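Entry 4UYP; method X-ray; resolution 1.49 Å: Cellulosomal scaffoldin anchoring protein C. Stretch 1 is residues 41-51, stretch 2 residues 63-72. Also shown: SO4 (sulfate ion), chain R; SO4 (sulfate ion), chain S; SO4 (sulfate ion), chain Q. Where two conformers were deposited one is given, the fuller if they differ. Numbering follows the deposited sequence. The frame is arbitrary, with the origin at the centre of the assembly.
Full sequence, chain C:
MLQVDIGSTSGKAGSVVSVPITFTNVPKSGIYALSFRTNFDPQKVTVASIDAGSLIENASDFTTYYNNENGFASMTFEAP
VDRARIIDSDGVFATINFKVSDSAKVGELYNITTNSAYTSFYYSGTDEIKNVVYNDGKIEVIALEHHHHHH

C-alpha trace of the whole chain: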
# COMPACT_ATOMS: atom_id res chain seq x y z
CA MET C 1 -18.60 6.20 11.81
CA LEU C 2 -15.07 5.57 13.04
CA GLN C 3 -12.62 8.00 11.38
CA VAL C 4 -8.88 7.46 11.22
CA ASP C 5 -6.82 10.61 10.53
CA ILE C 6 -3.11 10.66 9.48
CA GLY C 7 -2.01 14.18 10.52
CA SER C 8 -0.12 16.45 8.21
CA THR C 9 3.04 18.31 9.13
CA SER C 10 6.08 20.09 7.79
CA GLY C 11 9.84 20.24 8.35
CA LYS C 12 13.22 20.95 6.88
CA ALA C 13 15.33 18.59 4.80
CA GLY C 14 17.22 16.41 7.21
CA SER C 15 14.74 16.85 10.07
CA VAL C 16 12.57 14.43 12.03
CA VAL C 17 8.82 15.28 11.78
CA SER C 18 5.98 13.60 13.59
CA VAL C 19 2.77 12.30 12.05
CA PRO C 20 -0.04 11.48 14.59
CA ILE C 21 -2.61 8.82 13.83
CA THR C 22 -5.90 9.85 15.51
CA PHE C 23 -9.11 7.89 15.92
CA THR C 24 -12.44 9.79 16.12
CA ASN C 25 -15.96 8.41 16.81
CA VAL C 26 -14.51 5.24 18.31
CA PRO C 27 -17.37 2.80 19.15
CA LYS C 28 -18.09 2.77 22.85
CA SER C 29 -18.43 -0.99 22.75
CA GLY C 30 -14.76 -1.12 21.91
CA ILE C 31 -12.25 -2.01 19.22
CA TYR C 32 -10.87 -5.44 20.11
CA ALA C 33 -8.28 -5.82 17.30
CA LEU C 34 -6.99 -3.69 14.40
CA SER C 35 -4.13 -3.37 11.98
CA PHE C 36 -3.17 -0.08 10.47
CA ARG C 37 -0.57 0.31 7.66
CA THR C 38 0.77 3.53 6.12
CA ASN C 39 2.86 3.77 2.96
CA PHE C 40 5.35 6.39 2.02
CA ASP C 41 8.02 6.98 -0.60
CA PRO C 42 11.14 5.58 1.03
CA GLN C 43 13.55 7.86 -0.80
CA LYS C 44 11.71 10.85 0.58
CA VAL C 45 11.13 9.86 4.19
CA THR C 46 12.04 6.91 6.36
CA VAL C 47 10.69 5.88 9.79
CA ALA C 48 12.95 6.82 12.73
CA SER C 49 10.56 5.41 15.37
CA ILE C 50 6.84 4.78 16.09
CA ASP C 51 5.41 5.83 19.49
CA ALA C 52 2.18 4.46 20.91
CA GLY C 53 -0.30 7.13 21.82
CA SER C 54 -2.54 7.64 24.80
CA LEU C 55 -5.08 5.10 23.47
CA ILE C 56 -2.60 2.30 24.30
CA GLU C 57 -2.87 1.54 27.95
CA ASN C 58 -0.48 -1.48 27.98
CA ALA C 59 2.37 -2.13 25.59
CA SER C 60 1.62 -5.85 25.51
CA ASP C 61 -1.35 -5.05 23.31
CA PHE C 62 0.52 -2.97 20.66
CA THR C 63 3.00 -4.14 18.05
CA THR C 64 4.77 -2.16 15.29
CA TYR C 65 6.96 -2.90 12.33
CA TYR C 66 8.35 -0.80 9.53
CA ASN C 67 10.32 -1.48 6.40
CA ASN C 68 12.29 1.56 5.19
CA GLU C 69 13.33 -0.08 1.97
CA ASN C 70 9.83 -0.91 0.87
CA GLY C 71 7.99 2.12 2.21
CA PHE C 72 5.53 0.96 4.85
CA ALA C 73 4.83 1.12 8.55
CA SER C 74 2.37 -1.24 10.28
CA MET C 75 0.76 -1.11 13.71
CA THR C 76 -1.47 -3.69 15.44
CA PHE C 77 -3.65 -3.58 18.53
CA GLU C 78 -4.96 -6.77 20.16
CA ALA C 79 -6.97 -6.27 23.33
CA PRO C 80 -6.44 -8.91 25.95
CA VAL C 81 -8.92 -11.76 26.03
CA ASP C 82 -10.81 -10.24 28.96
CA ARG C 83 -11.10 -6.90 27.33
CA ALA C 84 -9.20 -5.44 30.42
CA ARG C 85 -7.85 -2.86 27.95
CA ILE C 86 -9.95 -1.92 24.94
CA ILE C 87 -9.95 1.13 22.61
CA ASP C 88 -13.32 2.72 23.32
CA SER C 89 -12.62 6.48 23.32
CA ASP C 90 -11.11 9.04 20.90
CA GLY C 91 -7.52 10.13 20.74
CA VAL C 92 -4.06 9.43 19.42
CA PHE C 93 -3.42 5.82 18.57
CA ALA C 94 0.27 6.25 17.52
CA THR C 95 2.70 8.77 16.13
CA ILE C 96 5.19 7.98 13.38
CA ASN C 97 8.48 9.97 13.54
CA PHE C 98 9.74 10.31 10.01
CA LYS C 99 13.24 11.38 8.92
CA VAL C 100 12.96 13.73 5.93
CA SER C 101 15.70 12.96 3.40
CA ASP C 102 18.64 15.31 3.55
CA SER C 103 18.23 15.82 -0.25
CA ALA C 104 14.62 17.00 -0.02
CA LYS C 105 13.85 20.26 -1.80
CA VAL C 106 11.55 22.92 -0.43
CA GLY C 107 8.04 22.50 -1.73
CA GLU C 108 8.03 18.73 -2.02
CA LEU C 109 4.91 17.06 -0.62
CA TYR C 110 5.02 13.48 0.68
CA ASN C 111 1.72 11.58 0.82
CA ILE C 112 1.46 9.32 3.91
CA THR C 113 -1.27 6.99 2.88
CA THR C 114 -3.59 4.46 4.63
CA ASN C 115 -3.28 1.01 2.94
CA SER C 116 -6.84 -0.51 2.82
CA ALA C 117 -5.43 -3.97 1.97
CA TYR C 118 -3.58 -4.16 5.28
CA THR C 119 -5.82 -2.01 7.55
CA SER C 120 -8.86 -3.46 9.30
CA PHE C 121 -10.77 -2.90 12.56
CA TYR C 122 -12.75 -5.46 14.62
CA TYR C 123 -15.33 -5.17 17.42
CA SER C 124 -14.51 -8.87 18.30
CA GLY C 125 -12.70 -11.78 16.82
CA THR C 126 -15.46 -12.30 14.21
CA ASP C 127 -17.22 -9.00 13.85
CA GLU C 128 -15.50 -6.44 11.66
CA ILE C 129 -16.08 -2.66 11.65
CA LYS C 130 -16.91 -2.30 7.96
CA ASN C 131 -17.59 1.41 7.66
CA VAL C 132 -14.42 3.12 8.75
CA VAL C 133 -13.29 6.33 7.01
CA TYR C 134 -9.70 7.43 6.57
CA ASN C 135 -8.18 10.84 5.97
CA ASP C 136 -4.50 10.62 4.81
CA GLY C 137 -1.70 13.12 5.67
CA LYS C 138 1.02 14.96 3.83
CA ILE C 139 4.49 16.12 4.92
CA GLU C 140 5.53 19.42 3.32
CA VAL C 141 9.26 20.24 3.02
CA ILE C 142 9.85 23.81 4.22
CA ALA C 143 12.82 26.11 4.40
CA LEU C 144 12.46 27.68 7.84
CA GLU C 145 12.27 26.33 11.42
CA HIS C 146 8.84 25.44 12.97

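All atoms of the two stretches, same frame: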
# COMPACT_ATOMS: atom_id res chain seq x y z
N ASP C 41 6.89 7.12 0.29
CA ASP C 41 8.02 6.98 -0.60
C ASP C 41 9.32 6.91 0.06
O ASP C 41 9.68 7.88 0.76
CB ASP C 41 7.99 8.16 -1.66
CG ASP C 41 9.16 8.06 -2.62
OD1 ASP C 41 10.24 7.54 -2.34
OD2 ASP C 41 9.04 8.89 -3.61
N PRO C 42 10.03 5.74 0.16
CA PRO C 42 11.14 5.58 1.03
C PRO C 42 12.42 6.34 0.68
O PRO C 42 13.35 6.34 1.47
CB PRO C 42 11.35 4.02 1.05
CG PRO C 42 10.91 3.69 -0.31
CD PRO C 42 9.76 4.50 -0.65
N GLN C 43 12.39 6.95 -0.51
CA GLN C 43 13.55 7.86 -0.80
C GLN C 43 13.27 9.27 -0.49
O GLN C 43 14.09 10.14 -0.66
CB GLN C 43 14.19 7.72 -2.15
CG GLN C 43 14.89 6.34 -2.38
CD GLN C 43 16.08 6.16 -1.51
OE1 GLN C 43 16.74 7.14 -1.18
NE2 GLN C 43 16.41 4.96 -1.22
N LYS C 44 12.04 9.51 0.08
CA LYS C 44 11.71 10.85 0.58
C LYS C 44 11.75 10.91 2.08
O LYS C 44 12.25 11.86 2.66
CB LYS C 44 10.27 11.29 0.12
CG LYS C 44 10.13 11.30 -1.46
CD LYS C 44 11.14 12.20 -2.14
CE LYS C 44 10.80 12.38 -3.64
NZ LYS C 44 10.84 11.08 -4.29
N VAL C 45 11.14 9.94 2.74
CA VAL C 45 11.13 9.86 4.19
C VAL C 45 11.40 8.41 4.56
O VAL C 45 11.14 7.47 3.81
CB VAL C 45 9.78 10.27 4.81
CG1 VAL C 45 9.54 11.78 4.52
CG2 VAL C 45 8.61 9.43 4.34
N THR C 46 11.85 8.25 5.78
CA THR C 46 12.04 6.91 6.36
C THR C 46 11.55 7.00 7.82
O THR C 46 11.52 8.07 8.47
CB THR C 46 13.48 6.41 6.37
OG1 THR C 46 14.37 7.43 6.90
CG2 THR C 46 13.83 5.97 4.99
N VAL C 47 11.16 5.87 8.40
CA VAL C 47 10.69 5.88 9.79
C VAL C 47 11.87 5.82 10.77
O VAL C 47 12.72 4.91 10.70
CB VAL C 47 9.77 4.68 10.07
CG1 VAL C 47 9.31 4.64 11.55
CG2 VAL C 47 8.53 4.73 9.17
N ALA C 48 11.97 6.81 11.64
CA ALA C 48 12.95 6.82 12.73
C ALA C 48 12.44 6.01 13.91
O ALA C 48 13.21 5.28 14.58
CB ALA C 48 13.27 8.27 13.17
N SER C 49 11.14 6.13 14.22
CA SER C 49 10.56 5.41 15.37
C SER C 49 9.05 5.56 15.29
O SER C 49 8.50 6.47 14.58
CB SER C 49 10.98 5.94 16.73
OG SER C 49 10.74 7.35 16.84
N ILE C 50 8.29 4.66 15.95
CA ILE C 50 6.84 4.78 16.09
C ILE C 50 6.53 4.81 17.58
O ILE C 50 7.01 3.89 18.28
CB ILE C 50 6.15 3.58 15.41
CG1 ILE C 50 6.46 3.63 13.91
CG2 ILE C 50 4.60 3.70 15.62
CD1 ILE C 50 5.90 2.41 13.18
N ASP C 51 5.73 5.73 18.07
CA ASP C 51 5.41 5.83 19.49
C ASP C 51 3.92 5.58 19.67
O ASP C 51 3.09 6.34 19.15
CB ASP C 51 5.70 7.22 20.01
CG ASP C 51 7.18 7.63 19.91
OD1 ASP C 51 8.07 6.73 19.99
OD2 ASP C 51 7.51 8.82 19.81
N THR C 63 1.83 -3.64 18.77
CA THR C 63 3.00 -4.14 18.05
C THR C 63 3.23 -3.28 16.83
O THR C 63 2.25 -2.88 16.14
CB THR C 63 2.82 -5.59 17.55
OG1 THR C 63 2.36 -6.35 18.69
CG2 THR C 63 4.16 -6.15 17.13
N THR C 64 4.49 -2.98 16.49
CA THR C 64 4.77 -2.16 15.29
C THR C 64 5.92 -2.80 14.50
O THR C 64 6.71 -3.56 15.02
CB THR C 64 5.10 -0.73 15.65
OG1 THR C 64 6.46 -0.67 16.21
CG2 THR C 64 4.16 -0.06 16.60
N TYR C 65 5.93 -2.40 13.24
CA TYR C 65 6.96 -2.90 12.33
C TYR C 65 7.06 -1.87 11.23
O TYR C 65 6.07 -1.40 10.75
CB TYR C 65 6.65 -4.26 11.76
CG TYR C 65 7.72 -4.70 10.76
CD1 TYR C 65 9.00 -5.09 11.20
CD2 TYR C 65 7.40 -4.75 9.43
CE1 TYR C 65 9.95 -5.46 10.18
CE2 TYR C 65 8.32 -5.06 8.45
CZ TYR C 65 9.53 -5.46 8.86
OH TYR C 65 10.50 -5.75 7.86
N TYR C 66 8.26 -1.63 10.71
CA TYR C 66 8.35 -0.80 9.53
C TYR C 66 9.47 -1.35 8.64
O TYR C 66 10.39 -1.96 9.13
CB TYR C 66 8.59 0.68 9.90
CG TYR C 66 9.69 0.94 10.85
CD1 TYR C 66 10.96 1.11 10.38
CD2 TYR C 66 9.47 1.09 12.28
CE1 TYR C 66 12.03 1.37 11.22
CE2 TYR C 66 10.59 1.40 13.11
CZ TYR C 66 11.84 1.50 12.63
OH TYR C 66 12.96 1.72 13.44
N ASN C 67 9.31 -1.05 7.37
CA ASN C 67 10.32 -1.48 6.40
C ASN C 67 10.65 -0.22 5.57
O ASN C 67 9.86 0.25 4.76
CB ASN C 67 9.70 -2.60 5.53
CG ASN C 67 10.63 -3.09 4.48
OD1 ASN C 67 11.49 -2.33 4.00
ND2 ASN C 67 10.50 -4.40 4.07
N ASN C 68 11.85 0.30 5.80
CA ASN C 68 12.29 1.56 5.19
C ASN C 68 12.88 1.33 3.79
O ASN C 68 13.21 2.34 3.12
CB ASN C 68 13.29 2.21 6.04
CG ASN C 68 12.67 2.96 7.26
OD1 ASN C 68 11.55 3.51 7.07
ND2 ASN C 68 13.34 3.05 8.37
N GLU C 69 12.99 0.12 3.34
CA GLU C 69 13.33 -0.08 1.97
C GLU C 69 12.12 -0.15 1.10
O GLU C 69 12.10 0.40 -0.03
CB GLU C 69 14.18 -1.37 1.84
CG GLU C 69 15.59 -1.32 2.43
CD GLU C 69 15.61 -1.02 3.92
OE1 GLU C 69 14.89 -1.75 4.72
OE2 GLU C 69 16.24 0.00 4.31
N ASN C 70 11.03 -0.73 1.63
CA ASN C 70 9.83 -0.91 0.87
C ASN C 70 8.76 0.17 1.10
O ASN C 70 7.81 0.30 0.38
CB ASN C 70 9.30 -2.29 1.15
CG ASN C 70 10.22 -3.37 0.52
OD1 ASN C 70 11.05 -3.05 -0.31
ND2 ASN C 70 10.09 -4.59 0.95
N GLY C 71 8.95 0.98 2.09
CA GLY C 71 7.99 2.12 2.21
C GLY C 71 6.66 1.83 2.93
O GLY C 71 5.60 2.27 2.53
N PHE C 72 6.79 1.04 4.06
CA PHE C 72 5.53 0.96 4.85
C PHE C 72 5.88 0.85 6.34
O PHE C 72 6.94 0.49 6.76
CB PHE C 72 4.60 -0.22 4.44
CG PHE C 72 5.23 -1.58 4.70
CD1 PHE C 72 5.07 -2.27 5.96
CD2 PHE C 72 5.96 -2.28 3.71
CE1 PHE C 72 5.66 -3.54 6.14
CE2 PHE C 72 6.50 -3.56 3.94
CZ PHE C 72 6.41 -4.20 5.17
S SO4 R . 7.37 -2.56 19.01
O1 SO4 R . 7.18 -2.11 20.51
O2 SO4 R . 7.06 -1.31 18.20
O3 SO4 R . 6.40 -3.56 18.65
O4 SO4 R . 8.77 -3.17 18.42
S SO4 S . 14.90 10.91 -4.83
O1 SO4 S . 14.38 12.33 -5.14
O2 SO4 S . 15.39 10.40 -6.19
O3 SO4 S . 13.89 9.95 -4.20
O4 SO4 S . 15.98 11.01 -3.80
S SO4 Q . 15.94 0.70 9.72
O1 SO4 Q . 16.00 1.53 11.00
O2 SO4 Q . 15.81 1.44 8.43
O3 SO4 Q . 14.89 -0.32 10.05
O4 SO4 Q . 17.24 -0.06 9.56
O HOH W 1 15.02 4.22 2.02
O HOH W 2 14.80 3.57 11.95
O HOH W 3 6.86 1.12 18.73

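Strand 45-51 and strand 63-67 run roughly antiparallel, at 148° between their N-to-C directions. Their axes come no closer than 7.8 Å, and no direct backbone-to-backbone hydrogen bond joins the two stretches. Side chains and waters fill the gap instead. The contact buries 490 Å², both sides summed.

The central link is Asn 68, just after its strand. Its CA-to-CB bond points sideways, but chi1 of -79° (m) and chi2 of -34° bring the amide end up to Val 47. There it pairs with the backbone as a neighbouring strand would. Val 47 N donates to Asn 68 OD1 at 2.7 Å, and Asn 68 ND2 donates to Val 47 O at 3.0 Å. Both bonds are nearly straight, at 169° and 164°. A carboxamide suits this place because it carries an acceptor and a donor side by side. Asn 68 ND2 also donates to O2 of the chain Q sulfate at 2.9 Å, so both of its hydrogens are used.

Val 47 points toward the other stretch. With chi1 at 178° (t), its CG1 lies over one face of the Tyr 66 ring, 3.7 Å from the centroid and 15° off the ring normal. This is a CH-pi contact. Tyr 66 adopts chi1 50° (p) and chi2 87°, which lays the ring alongside stretch 1. Ile 50, in the m,t rotamer, extends CD1 to 3.9 Å from Tyr 66 CD2. Its other branch, CG2, lies 3.9 Å from Thr 64 CG2. The branched side chains of Val 47 and Ile 50 thus supply methyl groups to the apolar part of the contact.

The polar end of Tyr 66 remains hydrated. Water 2 lies 3.0 Å from Tyr 66 OH and donates to Val 47 O at 2.8 Å and to O1 of the chain Q sulfate at 2.6 Å. Further along, water 3 donates to Ile 50 O at 2.8 Å and lies 3.1 Å from Thr 64 OG1. Thr 64 N donates to O3 of the chain R sulfate at 2.9 Å. These sulfates probably come from the crystallisation liquor.

At the other end, Pro 42 packs on the turn. Its CB is 3.3 Å from Asn 68 O, and its CG is 3.5 Å from Glu 69 O. Water 1 donates to Pro 42 O and Asn 68 O, each at 2.8 Å. Gly 71 has phi/psi of 83/42. A CB here would be jammed against the preceding carbonyl O and would lie 3.2 Å from Pro 42 CD, so glycine fits.

Local bonds brace both turns. Asp 41, with chi1 at 180° (t), accepts from Gln 43 N at OD1 (2.9 Å) and forms a salt bridge from OD2 to Lys 44 NZ (2.9 Å). Asn 67, also t, points away from stretch 1. Its OD1 accepts from Glu 69 N and Asn 70 N, both at 2.9 Å.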